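Flagellar hook-associated protein 3 (PDB 5ZIY) probably forms part of the junction that joins the hook of the bacterial flagellum to its filament. Local coordinates at residues A[29-34]-A[128-133]; A[33-38]-A[184-189]. All coordinates share one frame; numbering follows the deposited sequence.

Both contacts use helix 8-60 and share Asn33 and Val34, yet they bind it to different kinds of partner, which illustrates how one long helix can serve two neighbours by turning different residues toward each. Contact 1 seats the hairpin strand 129-133 on the helix and is wholly buried among its touching residues; contact 2 pairs the helix with the antiparallel helix 162-204 and is only partly buried. Their centres lie about 7 Å apart, and Phe130 of contact 1 packs on Leu35 of contact 2. Neither is held by a cross-segment hydrogen bond: a hydroxyl at the edge of one phenyl ring and a valine against another ring and a backbone carbonyl make the first, whereas aliphatic, methyl and thioether groups do the work in the second.

Contact 1. Residues A[29-34]-A[128-133]. With ZN (zinc ion), chain C.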
ATOM      1  N   ALA A  29      -2.848 -11.663 -14.002  1.00 18.10           N
ATOM      2  CA  ALA A  29      -2.022 -12.301 -12.973  1.00 18.84           C
ATOM      3  C   ALA A  29      -0.911 -11.361 -12.408  1.00 17.88           C
ATOM      4  O   ALA A  29      -0.759 -11.226 -11.215  1.00 18.21           O
ATOM      5  CB  ALA A  29      -1.424 -13.666 -13.468  1.00 20.94           C
ATOM      6  N   ASP A  30      -0.153 -10.701 -13.264  1.00 17.57           N
ATOM      7  CA  ASP A  30       0.873  -9.770 -12.803  1.00 17.52           C
ATOM      8  C   ASP A  30       0.301  -8.669 -11.954  1.00 16.26           C
ATOM      9  O   ASP A  30       0.831  -8.349 -10.877  1.00 16.32           O
ATOM     10  CB  ASP A  30       1.624  -9.151 -13.999  1.00 19.11           C
ATOM     11  CG  ASP A  30       2.462 -10.184 -14.778  1.00 20.70           C
ATOM     12  OD1 ASP A  30       2.729 -11.283 -14.257  1.00 22.05           O
ATOM     13  OD2 ASP A  30       2.867  -9.875 -15.909  1.00 23.36           O
ATOM     14  N   SER A  31      -0.817  -8.107 -12.414  1.00 15.60           N
ATOM     15  CA  SER A  31      -1.426  -6.997 -11.730  1.00 15.14           C
ATOM     16  C   SER A  31      -1.948  -7.391 -10.376  1.00 14.91           C
ATOM     17  O   SER A  31      -1.820  -6.617  -9.424  1.00 14.65           O
ATOM     18  CB  SER A  31      -2.559  -6.417 -12.581  1.00 15.79           C
ATOM     19  OG  SER A  31      -2.025  -5.985 -13.822  1.00 16.83           O
ATOM     20  N   LYS A  32      -2.552  -8.582 -10.267  1.00 15.49           N
ATOM     21  CA  LYS A  32      -3.125  -9.008  -8.997  1.00 16.11           C
ATOM     22  C   LYS A  32      -2.023  -9.247  -7.973  1.00 16.15           C
ATOM     23  O   LYS A  32      -2.260  -9.096  -6.769  1.00 16.62           O
ATOM     24  CB  LYS A  32      -3.967 -10.276  -9.107  1.00 17.84           C
ATOM     25  CG  LYS A  32      -5.369 -10.192  -9.803  1.00 18.94           C
ATOM     26  CD  LYS A  32      -6.141 -11.564  -9.572  1.00 21.73           C
ATOM     27  N   ASN A  33      -0.860  -9.716  -8.413  1.00 16.56           N
ATOM     28  CA  ASN A  33       0.242  -9.858  -7.485  1.00 17.37           C
ATOM     29  C   ASN A  33       0.666  -8.479  -6.882  1.00 16.31           C
ATOM     30  O   ASN A  33       0.845  -8.354  -5.699  1.00 16.56           O
ATOM     31  CB  ASN A  33       1.384 -10.564  -8.170  1.00 18.97           C
ATOM     32  CG  ASN A  33       2.627 -10.600  -7.343  1.00 20.66           C
ATOM     33  OD1 ASN A  33       2.615 -11.059  -6.202  1.00 21.76           O
ATOM     34  ND2 ASN A  33       3.758 -10.146  -7.943  1.00 21.64           N
ATOM     35  N   VAL A  34       0.793  -7.451  -7.703  1.00 15.61           N
ATOM     36  CA  VAL A  34       1.202  -6.139  -7.219  1.00 15.44           C
ATOM     37  C   VAL A  34       0.127  -5.543  -6.300  1.00 14.67           C
ATOM     38  O   VAL A  34       0.424  -5.028  -5.238  1.00 14.80           O
ATOM     39  CB  VAL A  34       1.480  -5.224  -8.401  1.00 16.16           C
ATOM     40  CG1 VAL A  34       1.529  -3.802  -7.973  1.00 16.79           C
ATOM     41  CG2 VAL A  34       2.811  -5.635  -9.061  1.00 17.56           C
ATOM     42  N   TYR A 128      -7.097  -1.241 -20.282  1.00 21.89           N
ATOM     43  CA  TYR A 128      -7.345  -0.788 -18.902  1.00 21.24           C
ATOM     44  C   TYR A 128      -6.033  -0.389 -18.190  1.00 19.30           C
ATOM     45  O   TYR A 128      -5.100  -1.162 -18.109  1.00 18.22           O
ATOM     46  CB  TYR A 128      -8.100  -1.848 -18.088  1.00 20.89           C
ATOM     47  CG  TYR A 128      -8.416  -1.416 -16.669  1.00 22.98           C
ATOM     48  CD1 TYR A 128      -9.519  -0.596 -16.364  1.00 26.99           C
ATOM     49  CD2 TYR A 128      -7.611  -1.828 -15.628  1.00 24.13           C
ATOM     50  CE1 TYR A 128      -9.803  -0.216 -15.016  1.00 28.41           C
ATOM     51  CE2 TYR A 128      -7.866  -1.433 -14.306  1.00 27.17           C
ATOM     52  CZ  TYR A 128      -8.944  -0.645 -14.003  1.00 29.52           C
ATOM     53  OH  TYR A 128      -9.104  -0.299 -12.651  1.00 34.69           O
ATOM     54  N   GLU A 129      -6.009   0.806 -17.646  1.00 19.57           N
ATOM     55  CA  GLU A 129      -4.848   1.338 -16.952  1.00 19.27           C
ATOM     56  C   GLU A 129      -5.053   1.578 -15.479  1.00 18.10           C
ATOM     57  O   GLU A 129      -6.073   2.016 -15.082  1.00 19.08           O
ATOM     58  CB  GLU A 129      -4.501   2.696 -17.545  1.00 21.42           C
ATOM     59  CG  GLU A 129      -4.154   2.630 -18.971  1.00 24.82           C
ATOM     60  CD  GLU A 129      -3.583   3.937 -19.426  1.00 30.67           C
ATOM     61  OE1 GLU A 129      -4.273   4.982 -19.229  1.00 30.12           O
ATOM     62  OE2 GLU A 129      -2.439   3.907 -19.936  1.00 31.48           O
ATOM     63  N   PHE A 130      -4.047   1.286 -14.676  1.00 17.13           N
ATOM     64  CA  PHE A 130      -4.064   1.641 -13.254  1.00 17.08           C
ATOM     65  C   PHE A 130      -2.660   1.996 -12.775  1.00 16.86           C
ATOM     66  O   PHE A 130      -1.669   1.707 -13.445  1.00 15.28           O
ATOM     67  CB  PHE A 130      -4.620   0.513 -12.417  1.00 17.05           C
ATOM     68  CG  PHE A 130      -3.696  -0.661 -12.290  1.00 15.88           C
ATOM     69  CD1 PHE A 130      -3.552  -1.560 -13.330  1.00 16.80           C
ATOM     70  CD2 PHE A 130      -2.998  -0.884 -11.119  1.00 14.92           C
ATOM     71  CE1 PHE A 130      -2.712  -2.654 -13.186  1.00 16.98           C
ATOM     72  CE2 PHE A 130      -2.122  -1.953 -11.008  1.00 16.30           C
ATOM     73  CZ  PHE A 130      -1.998  -2.830 -12.036  1.00 15.48           C
ATOM     74  N   LYS A 131      -2.598   2.636 -11.612  1.00 17.63           N
ATOM     75  CA  LYS A 131      -1.340   2.997 -10.971  1.00 17.48           C
ATOM     76  C   LYS A 131      -0.833   1.833 -10.208  1.00 16.44           C
ATOM     77  O   LYS A 131      -1.465   1.424  -9.251  1.00 18.14           O
ATOM     78  CB  LYS A 131      -1.546   4.158 -10.015  1.00 19.02           C
ATOM     79  CG  LYS A 131      -2.094   5.409 -10.710  1.00 22.41           C
ATOM     80  CD  LYS A 131      -2.826   6.271  -9.718  1.00 27.35           C
ATOM     81  CE  LYS A 131      -3.331   7.601 -10.334  1.00 32.68           C
ATOM     82  NZ  LYS A 131      -2.123   8.406 -10.702  1.00 35.35           N
ATOM     83  N   ALA A 132       0.293   1.273 -10.643  1.00 15.71           N
ATOM     84  CA  ALA A 132       0.879   0.112 -10.028  1.00 13.75           C
ATOM     85  C   ALA A 132       1.861   0.512  -8.916  1.00 15.29           C
ATOM     86  O   ALA A 132       1.925  -0.175  -7.883  1.00 13.95           O
ATOM     87  CB  ALA A 132       1.606  -0.713 -11.061  1.00 13.69           C
ATOM     88  N   PHE A 133       2.687   1.552  -9.168  1.00 15.27           N
ATOM     89  CA  PHE A 133       3.682   2.023  -8.177  1.00 15.89           C
ATOM     90  C   PHE A 133       3.500   3.514  -8.005  1.00 16.79           C
ATOM     91  O   PHE A 133       3.434   4.248  -8.991  1.00 17.53           O
ATOM     92  CB  PHE A 133       5.106   1.671  -8.598  1.00 16.53           C
ATOM     93  CG  PHE A 133       5.285   0.220  -8.878  1.00 16.49           C
ATOM     94  CD1 PHE A 133       5.661  -0.637  -7.868  1.00 15.14           C
ATOM     95  CD2 PHE A 133       5.066  -0.289 -10.139  1.00 15.37           C
ATOM     96  CE1 PHE A 133       5.813  -1.973  -8.094  1.00 16.21           C
ATOM     97  CE2 PHE A 133       5.224  -1.678 -10.385  1.00 17.77           C
ATOM     98  CZ  PHE A 133       5.583  -2.514  -9.352  1.00 15.68           C
TER
HETATM   99 ZN    ZN C 301      -2.280   5.755 -21.050  1.00 38.19          ZN
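The hydroxyl of Ser31 serves two neighbours at once: OG is hydrogen-bonded to the carbonyl of Asp27 one turn earlier in the helix, and it rests against the edge of the Phe130 ring, near the ring plane, with OG 3.5 Å from Phe130 CE1. The serine CB adds to the touch, lying 3.7 Å from Phe130 CZ, so the far rim of the ring is met by both atoms of the side chain. Phe130 reaches inward with CG placed between its backbone N and carbonyl carbon (chi1 72°), and Met190 of helix 162-204 also lines this ring. One turn on, Val34 divides its two methyls. CG1 lies 3.6 Å from Ala132 O, while CG2 approaches Phe133 CZ at 4.2 Å, the two side chains crossing at about a right angle. On the strand's other flank, Glu129 OE2 binds a zinc ion at 2.2 Å, well removed from the helix. Trp122 of the partner strand also covers Ser31 and Val34. The chain turns at Ala132, and Val120 of the partner strand stands opposite two residues, Ala132 and Phe133, which makes a classic beta bulge in an antiparallel hairpin laid along a long helix.

Contact 2. Residues A[33-38]-A[184-189]; sequences NVLTQT and GSTMNT
Leu35 and Met187 bury the most surface here, with Thr186 next, and these three define how helix 33-38 meets helix 184-189. The helices run antiparallel, at 153° between their N-to-C directions, and their axes approach to 9.9 Å. Leu35 is directed toward the other helix. Its CD1 methyl meets Thr186 CG2 at 3.6 Å, and CD2 of the same leucine stands 4.0 Å from that threonine methyl, so the forked end of the leucine receives CG2 with the side chains at about a right angle. Thr186 presents this methyl because CG2 is anti to its backbone N, while OG1 turns back to bond with the carbonyl of Glu182.

Met187 comes in from the flank. Its chain leaves with CG anti to the backbone N (chi1 -175°) and then bends at chi2 (62°), which carries the sulfur alongside Leu35, with SD 4.1 Å from Leu35 CB. The terminal methyl carries on to Thr36, crossing it obliquely; Met187 CE and Thr36 OG1 are modelled 3.0 Å apart, short enough that the exact position of the methyl is doubtful. Thr36 OG1 has its polar partner in the carbonyl of Lys32. Within helix 33-38, Val34 O is gripped by two donors of Thr38, OG1 at 2.7 Å and the backbone N, from opposite faces of the carbonyl plane.

The threonine hydroxyls at the interface bond to carbonyls of their own helices, and no hydrogen bond ties the two segments together; the pairing therefore rests mainly on dispersion between methyl, aliphatic and thioether groups, and so on fit of shape.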
ATOM      1  N   ASN A  33      -0.860  -9.716  -8.413  1.00 16.56           N
ATOM      2  CA  ASN A  33       0.242  -9.858  -7.485  1.00 17.37           C
ATOM      3  C   ASN A  33       0.666  -8.479  -6.882  1.00 16.31           C
ATOM      4  O   ASN A  33       0.845  -8.354  -5.699  1.00 16.56           O
ATOM      5  CB  ASN A  33       1.384 -10.564  -8.170  1.00 18.97           C
ATOM      6  CG  ASN A  33       2.627 -10.600  -7.343  1.00 20.66           C
ATOM      7  OD1 ASN A  33       2.615 -11.059  -6.202  1.00 21.76           O
ATOM      8  ND2 ASN A  33       3.758 -10.146  -7.943  1.00 21.64           N
ATOM      9  N   VAL A  34       0.793  -7.451  -7.703  1.00 15.61           N
ATOM     10  CA  VAL A  34       1.202  -6.139  -7.219  1.00 15.44           C
ATOM     11  C   VAL A  34       0.127  -5.543  -6.300  1.00 14.67           C
ATOM     12  O   VAL A  34       0.424  -5.028  -5.238  1.00 14.80           O
ATOM     13  CB  VAL A  34       1.480  -5.224  -8.401  1.00 16.16           C
ATOM     14  CG1 VAL A  34       1.529  -3.802  -7.973  1.00 16.79           C
ATOM     15  CG2 VAL A  34       2.811  -5.635  -9.061  1.00 17.56           C
ATOM     16  N   LEU A  35      -1.127  -5.683  -6.694  1.00 14.62           N
ATOM     17  CA  LEU A  35      -2.242  -5.253  -5.912  1.00 15.28           C
ATOM     18  C   LEU A  35      -2.429  -6.010  -4.600  1.00 15.92           C
ATOM     19  O   LEU A  35      -2.745  -5.408  -3.572  1.00 15.92           O
ATOM     20  CB  LEU A  35      -3.521  -5.352  -6.735  1.00 15.66           C
ATOM     21  CG  LEU A  35      -3.592  -4.402  -7.929  1.00 17.45           C
ATOM     22  CD1 LEU A  35      -4.831  -4.664  -8.758  1.00 16.71           C
ATOM     23  CD2 LEU A  35      -3.538  -2.934  -7.467  1.00 16.26           C
ATOM     24  N   THR A  36      -2.220  -7.312  -4.618  1.00 16.23           N
ATOM     25  CA  THR A  36      -2.303  -8.069  -3.370  1.00 16.84           C
ATOM     26  C   THR A  36      -1.235  -7.604  -2.413  1.00 16.69           C
ATOM     27  O   THR A  36      -1.517  -7.353  -1.251  1.00 17.17           O
ATOM     28  CB  THR A  36      -2.193  -9.558  -3.651  1.00 18.35           C
ATOM     29  OG1 THR A  36      -3.293  -9.890  -4.475  1.00 19.95           O
ATOM     30  CG2 THR A  36      -2.214 -10.411  -2.363  1.00 20.63           C
ATOM     31  N   GLN A  37      -0.028  -7.404  -2.921  1.00 17.41           N
ATOM     32  CA  GLN A  37       1.078  -6.990  -2.072  1.00 18.09           C
ATOM     33  C   GLN A  37       0.790  -5.622  -1.493  1.00 16.86           C
ATOM     34  O   GLN A  37       1.062  -5.375  -0.322  1.00 17.52           O
ATOM     35  CB  GLN A  37       2.398  -6.989  -2.845  1.00 18.95           C
ATOM     36  CG  GLN A  37       2.952  -8.386  -3.121  1.00 24.08           C
ATOM     37  CD  GLN A  37       4.453  -8.384  -3.502  1.00 30.59           C
ATOM     38  OE1 GLN A  37       5.259  -7.599  -2.972  1.00 32.82           O
ATOM     39  NE2 GLN A  37       4.822  -9.275  -4.414  1.00 32.74           N
ATOM     40  N   THR A  38       0.246  -4.737  -2.322  1.00 15.14           N
ATOM     41  CA  THR A  38      -0.136  -3.428  -1.889  1.00 14.68           C
ATOM     42  C   THR A  38      -1.182  -3.490  -0.780  1.00 16.06           C
ATOM     43  O   THR A  38      -1.060  -2.821   0.248  1.00 16.36           O
ATOM     44  CB  THR A  38      -0.666  -2.588  -3.067  1.00 14.80           C
ATOM     45  OG1 THR A  38       0.293  -2.594  -4.143  1.00 15.12           O
ATOM     46  CG2 THR A  38      -0.942  -1.175  -2.620  1.00 15.65           C
ATOM     47  N   GLY A 184      -8.700  -2.259  -2.762  1.00 22.02           N
ATOM     48  CA  GLY A 184      -9.703  -3.347  -2.793  1.00 23.95           C
ATOM     49  C   GLY A 184     -10.610  -3.319  -4.025  1.00 25.21           C
ATOM     50  O   GLY A 184     -10.888  -4.357  -4.638  1.00 26.23           O
ATOM     51  N   SER A 185     -11.028  -2.116  -4.390  1.00 25.40           N
ATOM     52  CA  SER A 185     -11.881  -1.841  -5.543  1.00 26.87           C
ATOM     53  C   SER A 185     -11.182  -2.180  -6.884  1.00 23.81           C
ATOM     54  O   SER A 185     -11.739  -2.866  -7.746  1.00 21.74           O
ATOM     55  CB  SER A 185     -12.271  -0.356  -5.449  1.00 29.39           C
ATOM     56  OG  SER A 185     -13.151   0.036  -6.466  1.00 35.75           O
ATOM     57  N   THR A 186      -9.925  -1.757  -7.024  1.00 21.84           N
ATOM     58  CA  THR A 186      -9.122  -2.092  -8.197  1.00 20.00           C
ATOM     59  C   THR A 186      -8.937  -3.611  -8.315  1.00 19.39           C
ATOM     60  O   THR A 186      -8.970  -4.173  -9.415  1.00 18.18           O
ATOM     61  CB  THR A 186      -7.710  -1.449  -8.130  1.00 20.11           C
ATOM     62  OG1 THR A 186      -7.847  -0.019  -7.986  1.00 20.93           O
ATOM     63  CG2 THR A 186      -6.911  -1.808  -9.385  1.00 18.39           C
ATOM     64  N   MET A 187      -8.727  -4.261  -7.188  1.00 19.11           N
ATOM     65  CA  MET A 187      -8.599  -5.738  -7.138  1.00 20.59           C
ATOM     66  C   MET A 187      -9.896  -6.421  -7.611  1.00 21.47           C
ATOM     67  O   MET A 187      -9.850  -7.423  -8.317  1.00 21.29           O
ATOM     68  CB  MET A 187      -8.287  -6.225  -5.717  1.00 20.98           C
ATOM     69  CG  MET A 187      -8.022  -7.741  -5.622  1.00 27.45           C
ATOM     70  SD  MET A 187      -6.543  -8.100  -6.633  1.00 30.94           S
ATOM     71  CE  MET A 187      -5.916  -9.548  -5.816  1.00 32.28           C
ATOM     72  N   ASN A 188     -11.024  -5.871  -7.196  1.00 22.26           N
ATOM     73  CA  ASN A 188     -12.338  -6.410  -7.537  1.00 25.21           C
ATOM     74  C   ASN A 188     -12.592  -6.322  -9.055  1.00 24.61           C
ATOM     75  O   ASN A 188     -13.038  -7.275  -9.695  1.00 24.78           O
ATOM     76  CB  ASN A 188     -13.419  -5.612  -6.776  1.00 28.58           C
ATOM     77  CG  ASN A 188     -13.705  -6.161  -5.381  1.00 35.02           C
ATOM     78  OD1 ASN A 188     -13.330  -7.303  -5.059  1.00 42.62           O
ATOM     79  ND2 ASN A 188     -14.393  -5.357  -4.541  1.00 38.52           N
ATOM     80  N   THR A 189     -12.289  -5.159  -9.619  1.00 24.04           N
ATOM     81  CA  THR A 189     -12.208  -4.975 -11.066  1.00 24.49           C
ATOM     82  C   THR A 189     -11.325  -6.032 -11.774  1.00 22.71           C
ATOM     83  O   THR A 189     -11.749  -6.636 -12.770  1.00 22.39           O
ATOM     84  CB  THR A 189     -11.715  -3.562 -11.398  1.00 25.31           C
ATOM     85  OG1 THR A 189     -12.598  -2.610 -10.775  1.00 28.57           O
ATOM     86  CG2 THR A 189     -11.701  -3.343 -12.915  1.00 26.81           C
TER